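PDB 3QBM: TetR transcriptional regulator from Chloroflexus aurantiacus, which probably binds DNA as a dimeric transcriptional regulator of the TetR family, and carries magnesium ions in the crystal. Local coordinates for residues R11-A16 with F59-E64; S23-T28 with A110-D115; V72-H77 with V81-A86; V90-A95 with H183-L188; D129-T134 with L160-M165. One frame throughout, in Å; residues are numbered along the deposited sequence. Where two conformers were deposited one is given.

Interaction 1: R11-A16 with F59-E64; sequences RVVAQA and FDYAAE
Tyr61 reaches across from helix 51-74 and lays one face of its ring against Ala14 of helix 2-23, a contact that joins the first helix of the TetR-type DNA-binding domain to the long helix leading from that domain into the C-terminal one. The evidence for a face contact is direct: Ala14 CA lies 3.8 Å from the centroid of the Tyr61 ring and 19° off the ring normal, which makes this a CH-pi interaction, shifted toward the rim on the CE2 side. The methyl group of the same alanine sits farther out, over the phenol end, with Ala14 CB 3.4 Å from Tyr61 CZ. The ring gets there because CG stands anti to the backbone N (chi1 165°), which carries it away from its own helix toward 11-16. The side chains of Val13 and Tyr61 run antiparallel alongside each other, the valine meeting the root of the tyrosine. An alanine at Tyr61 is likely to open a gap beside Ala14 and to deprive Lys65 of the hydroxyl to which it is hydrogen-bonded. Val13 also packs on Phe48 and Ala57, while Asp60 forms a salt bridge with Arg123 of helix 118-144. The closest approach between the segments is at the base of the tyrosine, where Val13 CG1 stands 3.3 Å from Tyr61 CB.

Interaction 2: S23-T28 with A110-D115; sequences SGYAGT and AIESDD. With MG (magnesium ion), chain C.
Glu112 grips two successive backbone amides of the 23-28 loop with its two carboxylate oxygens. The hydrogen bonds are nearly straight: Tyr25 N to Glu112 OE1 is 2.8 Å (169° at the hydrogen) and Ala26 N to Glu112 OE2 is 3.1 Å. Both oxygens are met on the syn side. CG anti to the backbone N (chi1 -174°) and a stretched-out remainder bring the carboxylate to the loop. A glutamine in its place would probably lose one of these amide bonds, since its NH2 cannot accept.

Glu112 OE1 also touches the edge of the Tyr25 ring; the tyrosine hydroxyl bonds to Thr109.

A water that accepts from Gly27 N lies within hydrogen-bonding reach of Glu112 OE2 and Ser23 O, which compete with other acceptors for its protons.

Metal bonds lie about a quarter turn round the same helix: Ile111 O and Asp114 OD1 join four waters round magnesium. Asp115 pairs with Arg173 of the second subunit. The contact thus ties the loop preceding the predicted helix-turn-helix to a six-coordinate magnesium site beside the dimer interface.

Interaction 3: V72-H77 with V81-A86; sequences VGLAGH and VDTIIA
A type II beta turn from Leu74 to His77, with Gly76 at positive phi (88°), follows helix 51-74 and brings the chain back alongside helix 80-92, Leu74 and Thr83 being nearest at 5.6 Å between CA atoms. His77 carries much of the contact. Its ring lies with one face over Asp82 O, while His77 NE2 comes within 3.3 Å of Ala86 CB, obliquely to the ring; the same nitrogen makes a weak hydrogen bond back to Gly73 O. With CG anti to its carbonyl carbon (chi1 -66°), the imidazole is directed along the second helix, and His77 CB rests 3.3 Å from Thr83 OG1. That hydroxyl is hydrogen-bonded to His79 O. The Leu74 side chain lies roughly perpendicular to that of Thr83, with Leu74 CG 3.9 Å from Thr83 CG2. One water bridges Leu74 O, His77 N and Thr83 OG1. The result is a solvent-facing helical hairpin joining helix 51-74 to helix 80-92, distant from the DNA-binding motif, at the entry to the TetR C-terminal domain.

Interaction 4: V90-A95 with H183-L188; sequences VFRSYA and HAYTHL
Arg92 and Tyr185 pair as a cation-pi stack on the surface of the all-helical TetR C-terminal domain, tying the end of helix 80-92 to helix 179-196. Along 90-95, Val90 and Phe91 face other neighbours: Val90 packs on Phe70 of helix 51-74, and Phe91 meets Phe70 and Trp131 edge-to-face. At Arg92 the side chain points to the tyrosine. Its CG is anti to the backbone N (chi1 -177°) and the chain then bends at chi3 (64°), which brings the guanidinium down flat on the ring. The two planes are only 11° apart, and Arg92 CZ sits over the middle of the ring, 3.6 Å from Tyr185 CE2; this is the evidence for a true face-to-face stack. The aliphatic part joins in, as Arg92 CD lies 3.7 Å from Tyr185 CB at the base of the ring. In-plane rotation of the guanidinium is probably restrained by two salt bridges, from NH2 to Asp89 and from NH1 to Glu182, so that the charge is shared between carboxylates of both helices while its face rests on the aromatic ring. Beyond it, Ser93 turns back on its own segment, Ser93 OG donating to Val90 O at 2.6 Å, and Tyr94 packs on Phe70 and Pro99. Across the stack, the shortest approach is Arg92 NH1 to Tyr185 CD2, 3.4 Å.

Interaction 5: D129-T134 with L160-M165; sequences DEWRET and LIIATM
Ile162 lays its side chain along the near edge of the Trp131 indole and against the base of that residue, the two side chains crossing at a slant. The branches divide the work. Ile162 CG2 stands near the indole plane, 3.9 Å from Trp131 CE3, so the ring is met at its benzo edge and not over a face. Ile162 CD1 reaches the base instead, 3.7 Å from Trp131 CB, and also touches the next residue, 3.9 Å from Arg132 CG. CG1 stands anti to the carbonyl carbon (chi1 -63°) and chi2 of 164° extends CD1 beyond it to the Trp131 base, while CG2 is anti to the backbone N. Arg132 NH1 makes a salt bridge to Asp129 OD1 (3.0 Å), its hydrogen bond weak; NH2 pairs with Asp155. Phe87 meets the indole edge-to-face, and Ile162 also packs on Leu171 of the second subunit. With 137 Å² buried, this is apolar helix-helix packing between 118-144 and 154-175 in the core of the TetR C-terminal domain, reaching the dimer interface.

Overall arrangement
Interaction 5 is the buried member, apolar and nearest the chain's centre; interaction 1 is partly buried, whereas interactions 2, 3 and 4 lie at the surface and draw on charge, water or metal. Helix 51-74 serves both interactions 1 and 3, whose centres are about 26 Å apart on opposite sides of the chain's centre. Helix 80-92 is shared by interactions 3 and 4, which touch through Ile85 and Tyr185. Interactions 4 and 5 meet where Phe91 packs on Met165 and Ala184 on Thr164. On the DNA-binding side, Phe59 against Tyr25 links interactions 1 and 2. Residues of interactions 2, 4 and 5 also contact the second subunit.

Interaction 1: R11-A16 with F59-E64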
# COMPACT_ATOMS: atom_id res chain seq x y z
N ARG A 11 -20.99 17.80 6.02
CA ARG A 11 -20.36 18.41 4.84
C ARG A 11 -18.87 18.65 5.03
O ARG A 11 -18.07 18.38 4.14
CB ARG A 11 -21.02 19.75 4.50
CG ARG A 11 -22.48 19.71 4.05
CD ARG A 11 -23.01 21.15 3.94
NE ARG A 11 -24.12 21.30 3.00
CZ ARG A 11 -25.42 21.16 3.29
NH1 ARG A 11 -25.83 20.88 4.53
NH2 ARG A 11 -26.32 21.31 2.32
N VAL A 12 -18.48 19.19 6.17
CA VAL A 12 -17.06 19.45 6.39
C VAL A 12 -16.28 18.14 6.39
O VAL A 12 -15.28 18.03 5.72
CB VAL A 12 -16.81 20.25 7.68
CG1 VAL A 12 -15.32 20.44 7.89
CG2 VAL A 12 -17.52 21.60 7.59
N VAL A 13 -16.76 17.15 7.16
CA VAL A 13 -16.08 15.87 7.27
C VAL A 13 -15.92 15.23 5.89
O VAL A 13 -14.86 14.71 5.58
CB VAL A 13 -16.82 14.90 8.24
CG1 VAL A 13 -16.38 13.51 8.02
CG2 VAL A 13 -16.61 15.31 9.70
N ALA A 14 -16.97 15.30 5.07
CA ALA A 14 -16.92 14.71 3.71
C ALA A 14 -15.87 15.41 2.84
O ALA A 14 -15.09 14.77 2.15
CB ALA A 14 -18.30 14.74 3.03
N GLN A 15 -15.84 16.72 2.89
CA GLN A 15 -14.82 17.46 2.11
C GLN A 15 -13.40 17.26 2.65
O GLN A 15 -12.43 17.17 1.87
CB GLN A 15 -15.15 18.95 2.10
CG GLN A 15 -16.52 19.29 1.46
CD GLN A 15 -16.59 18.92 -0.01
OE1 GLN A 15 -15.59 18.96 -0.73
NE2 GLN A 15 -17.78 18.55 -0.45
N ALA A 16 -13.26 17.23 3.97
CA ALA A 16 -11.93 17.00 4.58
C ALA A 16 -11.41 15.64 4.13
O ALA A 16 -10.26 15.51 3.72
CB ALA A 16 -12.00 17.04 6.08
N PHE A 59 -11.77 10.35 8.70
CA PHE A 59 -11.52 8.93 8.46
C PHE A 59 -12.77 8.07 8.72
O PHE A 59 -13.11 7.19 7.92
CB PHE A 59 -10.39 8.37 9.30
CG PHE A 59 -10.10 6.92 8.99
CD1 PHE A 59 -9.29 6.60 7.93
CD2 PHE A 59 -10.73 5.89 9.69
CE1 PHE A 59 -9.08 5.27 7.59
CE2 PHE A 59 -10.52 4.57 9.36
CZ PHE A 59 -9.70 4.25 8.34
N ASP A 60 -13.42 8.29 9.86
CA ASP A 60 -14.64 7.52 10.20
C ASP A 60 -15.64 7.59 9.05
O ASP A 60 -16.33 6.62 8.75
CB ASP A 60 -15.27 8.04 11.50
CG ASP A 60 -14.44 7.68 12.70
OD1 ASP A 60 -13.51 6.85 12.61
OD2 ASP A 60 -14.67 8.29 13.76
N TYR A 61 -15.65 8.73 8.37
CA TYR A 61 -16.52 8.95 7.23
C TYR A 61 -16.09 8.15 6.02
O TYR A 61 -16.92 7.58 5.29
CB TYR A 61 -16.53 10.42 6.88
CG TYR A 61 -17.09 10.73 5.53
CD1 TYR A 61 -18.46 10.91 5.35
CD2 TYR A 61 -16.26 10.86 4.44
CE1 TYR A 61 -18.98 11.19 4.10
CE2 TYR A 61 -16.77 11.13 3.17
CZ TYR A 61 -18.13 11.30 3.02
OH TYR A 61 -18.65 11.58 1.78
N ALA A 62 -14.78 8.18 5.76
CA ALA A 62 -14.18 7.38 4.70
C ALA A 62 -14.41 5.89 4.99
O ALA A 62 -14.78 5.15 4.09
CB ALA A 62 -12.69 7.70 4.58
N ALA A 63 -14.24 5.47 6.24
CA ALA A 63 -14.47 4.09 6.64
C ALA A 63 -15.91 3.67 6.37
O ALA A 63 -16.15 2.62 5.80
CB ALA A 63 -14.10 3.85 8.09
N GLU A 64 -16.88 4.52 6.75
CA GLU A 64 -18.29 4.21 6.50
C GLU A 64 -18.58 4.13 5.01
O GLU A 64 -19.37 3.29 4.57
CB GLU A 64 -19.21 5.25 7.16
CG GLU A 64 -20.72 5.03 6.86
CD GLU A 64 -21.29 3.70 7.38
OE1 GLU A 64 -20.69 3.07 8.29
OE2 GLU A 64 -22.38 3.31 6.89

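Interaction 2: S23-T28 with A110-D115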
# COMPACT_ATOMS: atom_id res chain seq x y z
N SER A 23 -3.80 14.38 -0.43
CA SER A 23 -2.61 15.08 0.02
C SER A 23 -2.14 14.67 1.41
O SER A 23 -1.13 15.17 1.90
CB SER A 23 -2.88 16.61 -0.01
OG SER A 23 -3.15 17.00 -1.32
N GLY A 24 -2.87 13.76 2.03
CA GLY A 24 -2.55 13.27 3.33
C GLY A 24 -3.05 14.20 4.42
O GLY A 24 -3.56 15.30 4.16
N TYR A 25 -2.87 13.76 5.65
CA TYR A 25 -3.26 14.51 6.83
C TYR A 25 -2.28 15.67 7.07
O TYR A 25 -2.68 16.83 7.13
CB TYR A 25 -3.42 13.55 8.03
CG TYR A 25 -4.48 12.47 7.76
CD1 TYR A 25 -5.83 12.70 8.03
CD2 TYR A 25 -4.16 11.23 7.20
CE1 TYR A 25 -6.82 11.74 7.76
CE2 TYR A 25 -5.16 10.28 6.90
CZ TYR A 25 -6.48 10.56 7.20
OH TYR A 25 -7.51 9.68 6.96
N ALA A 26 -0.98 15.41 7.10
CA ALA A 26 -0.02 16.51 7.35
C ALA A 26 0.03 17.49 6.17
O ALA A 26 0.25 18.69 6.34
CB ALA A 26 1.38 15.94 7.65
N GLY A 27 -0.19 16.98 4.97
CA GLY A 27 -0.11 17.78 3.75
C GLY A 27 -1.36 18.55 3.36
O GLY A 27 -1.34 19.23 2.34
N THR A 28 -2.45 18.42 4.12
CA THR A 28 -3.70 19.12 3.86
C THR A 28 -3.76 20.24 4.91
O THR A 28 -3.84 19.95 6.11
CB THR A 28 -4.93 18.17 3.99
OG1 THR A 28 -4.93 17.21 2.92
CG2 THR A 28 -6.27 18.93 3.95
N ALA A 110 -3.26 4.00 5.99
CA ALA A 110 -2.33 3.05 6.56
C ALA A 110 -0.91 3.55 6.40
O ALA A 110 -0.16 3.51 7.36
CB ALA A 110 -2.44 1.66 5.89
N ILE A 111 -0.52 3.92 5.18
CA ILE A 111 0.85 4.33 4.92
C ILE A 111 1.24 5.57 5.75
O ILE A 111 2.35 5.65 6.28
CB ILE A 111 1.12 4.55 3.42
CG1 ILE A 111 1.52 3.24 2.74
CG2 ILE A 111 2.26 5.55 3.18
CD1 ILE A 111 0.66 2.10 3.04
N GLU A 112 0.32 6.53 5.90
CA GLU A 112 0.64 7.72 6.69
C GLU A 112 0.67 7.45 8.19
O GLU A 112 1.60 7.89 8.89
CB GLU A 112 -0.35 8.85 6.43
CG GLU A 112 0.10 10.15 7.17
CD GLU A 112 -0.48 11.44 6.59
OE1 GLU A 112 -1.43 11.37 5.80
OE2 GLU A 112 0.07 12.53 6.92
N SER A 113 -0.35 6.75 8.68
CA SER A 113 -0.53 6.58 10.12
C SER A 113 0.30 5.48 10.78
O SER A 113 0.53 5.53 11.99
CB SER A 113 -2.01 6.31 10.45
OG SER A 113 -2.44 5.00 10.01
N ASP A 114 0.73 4.48 10.02
CA ASP A 114 1.32 3.32 10.65
C ASP A 114 2.47 3.68 11.63
O ASP A 114 2.56 3.08 12.67
CB ASP A 114 1.70 2.22 9.63
CG ASP A 114 2.62 2.70 8.51
OD1 ASP A 114 3.03 3.88 8.47
OD2 ASP A 114 2.95 1.85 7.66
N ASP A 115 3.30 4.68 11.33
CA ASP A 115 4.43 5.04 12.20
C ASP A 115 4.31 6.48 12.72
O ASP A 115 5.28 7.07 13.21
CB ASP A 115 5.75 4.82 11.45
CG ASP A 115 5.98 3.37 11.10
OD1 ASP A 115 6.33 2.63 12.03
OD2 ASP A 115 5.81 2.94 9.93
MG MG C . 4.13 5.05 7.04
O HOH W 1 0.61 14.27 4.41
O HOH W 2 3.99 6.66 8.63
O HOH W 3 4.15 3.39 5.79
O HOH W 4 5.94 4.44 8.00
O HOH W 5 5.07 6.13 5.67

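Interaction 3: V72-H77 with V81-A86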
# COMPACT_ATOMS: atom_id res chain seq x y z
N VAL A 72 -23.01 -3.28 -0.60
CA VAL A 72 -23.79 -3.37 -1.82
C VAL A 72 -23.14 -4.45 -2.72
O VAL A 72 -23.82 -5.33 -3.27
CB VAL A 72 -23.88 -1.99 -2.54
CG1 VAL A 72 -24.56 -2.11 -3.92
CG2 VAL A 72 -24.63 -0.97 -1.66
N GLY A 73 -21.81 -4.40 -2.83
CA GLY A 73 -21.07 -5.37 -3.61
C GLY A 73 -21.27 -6.82 -3.20
O GLY A 73 -21.30 -7.71 -4.07
N LEU A 74 -21.43 -7.08 -1.90
CA LEU A 74 -21.50 -8.44 -1.39
C LEU A 74 -22.91 -8.97 -1.23
O LEU A 74 -23.11 -10.18 -1.05
CB LEU A 74 -20.72 -8.58 -0.08
CG LEU A 74 -19.24 -8.96 -0.23
CD1 LEU A 74 -18.52 -8.10 -1.20
CD2 LEU A 74 -18.55 -8.99 1.13
N ALA A 75 -23.89 -8.09 -1.35
CA ALA A 75 -25.27 -8.45 -1.09
C ALA A 75 -25.87 -9.31 -2.19
O ALA A 75 -25.67 -9.08 -3.38
CB ALA A 75 -26.12 -7.19 -0.92
N GLY A 76 -26.55 -10.36 -1.74
CA GLY A 76 -27.40 -11.15 -2.61
C GLY A 76 -26.86 -12.31 -3.39
O GLY A 76 -27.54 -12.76 -4.28
N HIS A 77 -25.63 -12.77 -3.10
CA HIS A 77 -25.06 -13.89 -3.82
C HIS A 77 -25.62 -15.23 -3.27
O HIS A 77 -26.04 -15.33 -2.11
CB HIS A 77 -23.52 -13.86 -3.78
CG HIS A 77 -22.94 -12.69 -4.52
ND1 HIS A 77 -22.73 -12.69 -5.88
CD2 HIS A 77 -22.58 -11.46 -4.09
CE1 HIS A 77 -22.25 -11.52 -6.25
NE2 HIS A 77 -22.17 -10.75 -5.19
N VAL A 81 -18.66 -18.72 -2.19
CA VAL A 81 -17.52 -18.42 -3.02
C VAL A 81 -17.81 -17.22 -3.93
O VAL A 81 -16.94 -16.34 -4.10
CB VAL A 81 -17.02 -19.66 -3.76
CG1 VAL A 81 -15.95 -19.34 -4.85
CG2 VAL A 81 -16.42 -20.66 -2.71
N ASP A 82 -19.02 -17.15 -4.46
CA ASP A 82 -19.45 -15.99 -5.26
C ASP A 82 -19.31 -14.74 -4.42
O ASP A 82 -18.86 -13.71 -4.92
CB ASP A 82 -20.88 -16.14 -5.77
CG ASP A 82 -21.06 -17.27 -6.78
OD1 ASP A 82 -20.07 -17.85 -7.24
OD2 ASP A 82 -22.20 -17.59 -7.09
N THR A 83 -19.71 -14.80 -3.16
CA THR A 83 -19.60 -13.67 -2.27
C THR A 83 -18.16 -13.27 -2.00
O THR A 83 -17.81 -12.08 -2.02
CB THR A 83 -20.30 -13.95 -0.91
OG1 THR A 83 -21.58 -14.54 -1.15
CG2 THR A 83 -20.40 -12.66 -0.14
N ILE A 84 -17.29 -14.26 -1.83
CA ILE A 84 -15.88 -13.94 -1.59
C ILE A 84 -15.25 -13.30 -2.86
O ILE A 84 -14.51 -12.33 -2.77
CB ILE A 84 -15.07 -15.16 -1.12
CG1 ILE A 84 -15.52 -15.54 0.29
CG2 ILE A 84 -13.60 -14.79 -1.04
CD1 ILE A 84 -15.11 -16.98 0.73
N ILE A 85 -15.58 -13.82 -4.02
CA ILE A 85 -15.08 -13.26 -5.28
C ILE A 85 -15.66 -11.82 -5.51
O ILE A 85 -15.00 -10.95 -6.04
CB ILE A 85 -15.37 -14.25 -6.44
CG1 ILE A 85 -14.53 -15.51 -6.27
CG2 ILE A 85 -15.11 -13.59 -7.81
CD1 ILE A 85 -14.72 -16.55 -7.35
N ALA A 86 -16.86 -11.55 -5.02
CA ALA A 86 -17.46 -10.22 -5.15
C ALA A 86 -16.68 -9.23 -4.29
O ALA A 86 -16.60 -8.05 -4.62
CB ALA A 86 -18.94 -10.24 -4.75
O HOH W 6 -24.01 -12.65 -0.55
O HOH W 7 -24.24 -15.68 -6.56

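Interaction 4: V90-A95 with H183-L188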
# COMPACT_ATOMS: atom_id res chain seq x y z
N VAL A 90 -15.15 -5.75 -5.76
CA VAL A 90 -15.24 -4.40 -5.21
C VAL A 90 -13.88 -3.70 -5.41
O VAL A 90 -13.82 -2.58 -5.92
CB VAL A 90 -15.65 -4.41 -3.69
CG1 VAL A 90 -15.54 -3.01 -3.09
CG2 VAL A 90 -17.08 -4.95 -3.54
N PHE A 91 -12.78 -4.34 -4.99
CA PHE A 91 -11.45 -3.77 -5.17
C PHE A 91 -11.11 -3.52 -6.65
O PHE A 91 -10.58 -2.47 -7.01
CB PHE A 91 -10.39 -4.67 -4.54
CG PHE A 91 -10.23 -4.46 -3.07
CD1 PHE A 91 -9.58 -3.34 -2.61
CD2 PHE A 91 -10.68 -5.38 -2.16
CE1 PHE A 91 -9.38 -3.14 -1.27
CE2 PHE A 91 -10.45 -5.20 -0.81
CZ PHE A 91 -9.83 -4.08 -0.37
N ARG A 92 -11.43 -4.49 -7.50
CA ARG A 92 -11.21 -4.34 -8.92
C ARG A 92 -11.91 -3.09 -9.47
O ARG A 92 -11.32 -2.36 -10.31
CB ARG A 92 -11.66 -5.59 -9.68
CG ARG A 92 -11.36 -5.48 -11.15
CD ARG A 92 -11.53 -6.75 -11.91
NE ARG A 92 -12.90 -7.21 -11.91
CZ ARG A 92 -13.39 -8.15 -12.72
NH1 ARG A 92 -12.66 -8.70 -13.69
NH2 ARG A 92 -14.66 -8.50 -12.62
N SER A 93 -13.11 -2.81 -8.97
CA SER A 93 -13.89 -1.64 -9.44
C SER A 93 -13.27 -0.30 -9.08
O SER A 93 -13.69 0.75 -9.63
CB SER A 93 -15.33 -1.71 -8.95
OG SER A 93 -15.42 -1.32 -7.58
N TYR A 94 -12.32 -0.30 -8.14
CA TYR A 94 -11.56 0.91 -7.80
C TYR A 94 -10.75 1.47 -8.96
O TYR A 94 -10.39 2.65 -8.90
CB TYR A 94 -10.61 0.70 -6.62
CG TYR A 94 -11.27 0.50 -5.28
CD1 TYR A 94 -12.65 0.36 -5.15
CD2 TYR A 94 -10.51 0.35 -4.13
CE1 TYR A 94 -13.23 0.15 -3.92
CE2 TYR A 94 -11.09 0.17 -2.90
CZ TYR A 94 -12.45 0.06 -2.81
OH TYR A 94 -13.03 -0.15 -1.58
N ALA A 95 -10.46 0.65 -9.98
CA ALA A 95 -9.67 1.07 -11.15
C ALA A 95 -10.22 2.34 -11.79
O ALA A 95 -9.45 3.22 -12.15
CB ALA A 95 -9.61 -0.03 -12.20
N HIS A 183 -5.31 -8.37 -13.10
CA HIS A 183 -4.49 -9.55 -12.85
C HIS A 183 -4.69 -10.14 -11.46
O HIS A 183 -4.88 -11.32 -11.34
CB HIS A 183 -3.00 -9.28 -12.97
CG HIS A 183 -2.52 -9.01 -14.36
ND1 HIS A 183 -3.12 -9.55 -15.48
CD2 HIS A 183 -1.45 -8.32 -14.80
CE1 HIS A 183 -2.45 -9.18 -16.56
NE2 HIS A 183 -1.43 -8.43 -16.18
N ALA A 184 -4.68 -9.28 -10.43
CA ALA A 184 -4.88 -9.69 -9.04
C ALA A 184 -6.24 -10.34 -8.90
O ALA A 184 -6.36 -11.43 -8.34
CB ALA A 184 -4.76 -8.48 -8.13
N TYR A 185 -7.28 -9.66 -9.40
CA TYR A 185 -8.60 -10.25 -9.37
C TYR A 185 -8.62 -11.67 -9.97
O TYR A 185 -9.07 -12.63 -9.35
CB TYR A 185 -9.59 -9.35 -10.10
CG TYR A 185 -10.95 -9.99 -10.23
CD1 TYR A 185 -11.90 -9.81 -9.26
CD2 TYR A 185 -11.26 -10.78 -11.33
CE1 TYR A 185 -13.15 -10.42 -9.35
CE2 TYR A 185 -12.47 -11.41 -11.42
CZ TYR A 185 -13.43 -11.22 -10.45
OH TYR A 185 -14.65 -11.83 -10.54
N THR A 186 -8.13 -11.79 -11.21
CA THR A 186 -8.16 -13.07 -11.94
C THR A 186 -7.37 -14.14 -11.20
O THR A 186 -7.81 -15.26 -11.04
CB THR A 186 -7.65 -12.85 -13.39
OG1 THR A 186 -8.59 -12.00 -14.06
CG2 THR A 186 -7.43 -14.17 -14.18
N HIS A 187 -6.19 -13.77 -10.73
CA HIS A 187 -5.39 -14.72 -9.98
C HIS A 187 -6.14 -15.27 -8.77
O HIS A 187 -6.23 -16.48 -8.60
CB HIS A 187 -4.13 -14.07 -9.45
CG HIS A 187 -3.35 -14.98 -8.58
ND1 HIS A 187 -2.69 -16.08 -9.08
CD2 HIS A 187 -3.11 -14.95 -7.24
CE1 HIS A 187 -2.10 -16.71 -8.07
NE2 HIS A 187 -2.31 -16.03 -6.96
N LEU A 188 -6.68 -14.40 -7.94
CA LEU A 188 -7.39 -14.84 -6.74
C LEU A 188 -8.72 -15.54 -7.03
O LEU A 188 -9.06 -16.51 -6.37
CB LEU A 188 -7.56 -13.70 -5.74
CG LEU A 188 -6.25 -13.27 -5.03
CD1 LEU A 188 -6.56 -12.04 -4.18
CD2 LEU A 188 -5.55 -14.40 -4.23

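Interaction 5: D129-T134 with L160-M165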
# COMPACT_ATOMS: atom_id res chain seq x y z
N ASP A 129 -9.82 -5.42 10.28
CA ASP A 129 -10.45 -6.48 11.09
C ASP A 129 -11.90 -6.76 10.71
O ASP A 129 -12.35 -7.89 10.80
CB ASP A 129 -10.25 -6.24 12.59
CG ASP A 129 -8.82 -6.49 13.02
OD1 ASP A 129 -8.03 -7.06 12.24
OD2 ASP A 129 -8.45 -6.10 14.15
N GLU A 130 -12.63 -5.75 10.23
CA GLU A 130 -14.00 -5.99 9.74
C GLU A 130 -13.95 -6.86 8.49
O GLU A 130 -14.73 -7.81 8.35
CB GLU A 130 -14.74 -4.71 9.34
CG GLU A 130 -14.92 -3.65 10.37
CD GLU A 130 -15.66 -2.47 9.77
OE1 GLU A 130 -15.08 -1.36 9.69
OE2 GLU A 130 -16.81 -2.65 9.31
N TRP A 131 -13.05 -6.51 7.54
CA TRP A 131 -12.87 -7.33 6.32
C TRP A 131 -12.50 -8.78 6.66
O TRP A 131 -13.02 -9.73 6.09
CB TRP A 131 -11.77 -6.73 5.40
CG TRP A 131 -12.08 -5.37 4.86
CD1 TRP A 131 -13.32 -4.79 4.73
CD2 TRP A 131 -11.15 -4.45 4.29
NE1 TRP A 131 -13.20 -3.56 4.16
CE2 TRP A 131 -11.88 -3.33 3.85
CE3 TRP A 131 -9.77 -4.47 4.09
CZ2 TRP A 131 -11.27 -2.22 3.26
CZ3 TRP A 131 -9.16 -3.36 3.52
CH2 TRP A 131 -9.93 -2.25 3.11
N ARG A 132 -11.57 -8.95 7.58
CA ARG A 132 -11.17 -10.27 8.03
C ARG A 132 -12.35 -11.05 8.64
O ARG A 132 -12.53 -12.25 8.36
CB ARG A 132 -10.04 -10.14 9.07
CG ARG A 132 -8.76 -9.69 8.49
CD ARG A 132 -7.75 -9.30 9.54
NE ARG A 132 -7.12 -10.45 10.19
CZ ARG A 132 -6.28 -10.35 11.21
NH1 ARG A 132 -5.94 -9.15 11.72
NH2 ARG A 132 -5.73 -11.44 11.71
N GLU A 133 -13.12 -10.39 9.49
CA GLU A 133 -14.31 -11.02 10.07
C GLU A 133 -15.33 -11.42 8.98
O GLU A 133 -15.92 -12.49 9.05
CB GLU A 133 -14.98 -10.12 11.11
CG GLU A 133 -16.10 -10.81 11.93
CD GLU A 133 -15.57 -11.77 13.04
OE1 GLU A 133 -14.90 -12.79 12.73
OE2 GLU A 133 -15.85 -11.50 14.24
N THR A 134 -15.54 -10.54 8.00
CA THR A 134 -16.43 -10.81 6.85
C THR A 134 -16.05 -12.06 6.09
O THR A 134 -16.87 -12.95 5.84
CB THR A 134 -16.48 -9.59 5.88
OG1 THR A 134 -17.17 -8.55 6.57
CG2 THR A 134 -17.26 -9.90 4.56
N LEU A 160 -4.44 -12.81 2.72
CA LEU A 160 -3.90 -12.88 1.35
C LEU A 160 -4.70 -11.98 0.39
O LEU A 160 -4.12 -11.19 -0.39
CB LEU A 160 -3.94 -14.31 0.84
CG LEU A 160 -3.56 -14.51 -0.62
CD1 LEU A 160 -2.07 -14.18 -0.83
CD2 LEU A 160 -3.87 -15.98 -1.00
N ILE A 161 -6.03 -12.12 0.44
CA ILE A 161 -6.94 -11.32 -0.37
C ILE A 161 -6.72 -9.83 -0.14
O ILE A 161 -6.56 -9.09 -1.08
CB ILE A 161 -8.41 -11.64 -0.05
CG1 ILE A 161 -8.81 -12.96 -0.70
CG2 ILE A 161 -9.31 -10.48 -0.52
CD1 ILE A 161 -10.17 -13.54 -0.14
N ILE A 162 -6.70 -9.39 1.12
CA ILE A 162 -6.53 -7.97 1.42
C ILE A 162 -5.19 -7.41 0.94
O ILE A 162 -5.14 -6.33 0.34
CB ILE A 162 -6.73 -7.67 2.93
CG1 ILE A 162 -8.15 -8.02 3.32
CG2 ILE A 162 -6.39 -6.19 3.26
CD1 ILE A 162 -8.36 -8.15 4.89
N ALA A 163 -4.13 -8.16 1.19
CA ALA A 163 -2.77 -7.78 0.78
C ALA A 163 -2.74 -7.66 -0.74
O ALA A 163 -2.27 -6.64 -1.29
CB ALA A 163 -1.72 -8.83 1.22
N THR A 164 -3.23 -8.69 -1.42
CA THR A 164 -3.17 -8.70 -2.89
C THR A 164 -3.92 -7.55 -3.53
O THR A 164 -3.38 -6.87 -4.44
CB THR A 164 -3.70 -10.02 -3.44
OG1 THR A 164 -2.94 -11.09 -2.84
CG2 THR A 164 -3.55 -10.09 -4.98
N MSE A 165 -5.15 -7.37 -3.09
CA MSE A 165 -6.04 -6.38 -3.70
C MSE A 165 -5.56 -4.97 -3.36
O MSE A 165 -5.52 -4.11 -4.25
CB MSE A 165 -7.51 -6.62 -3.33
CG MSE A 165 -8.11 -7.91 -3.86
SE MSE A 165 -7.67 -8.47 -5.70
CE MSE A 165 -8.56 -7.05 -6.70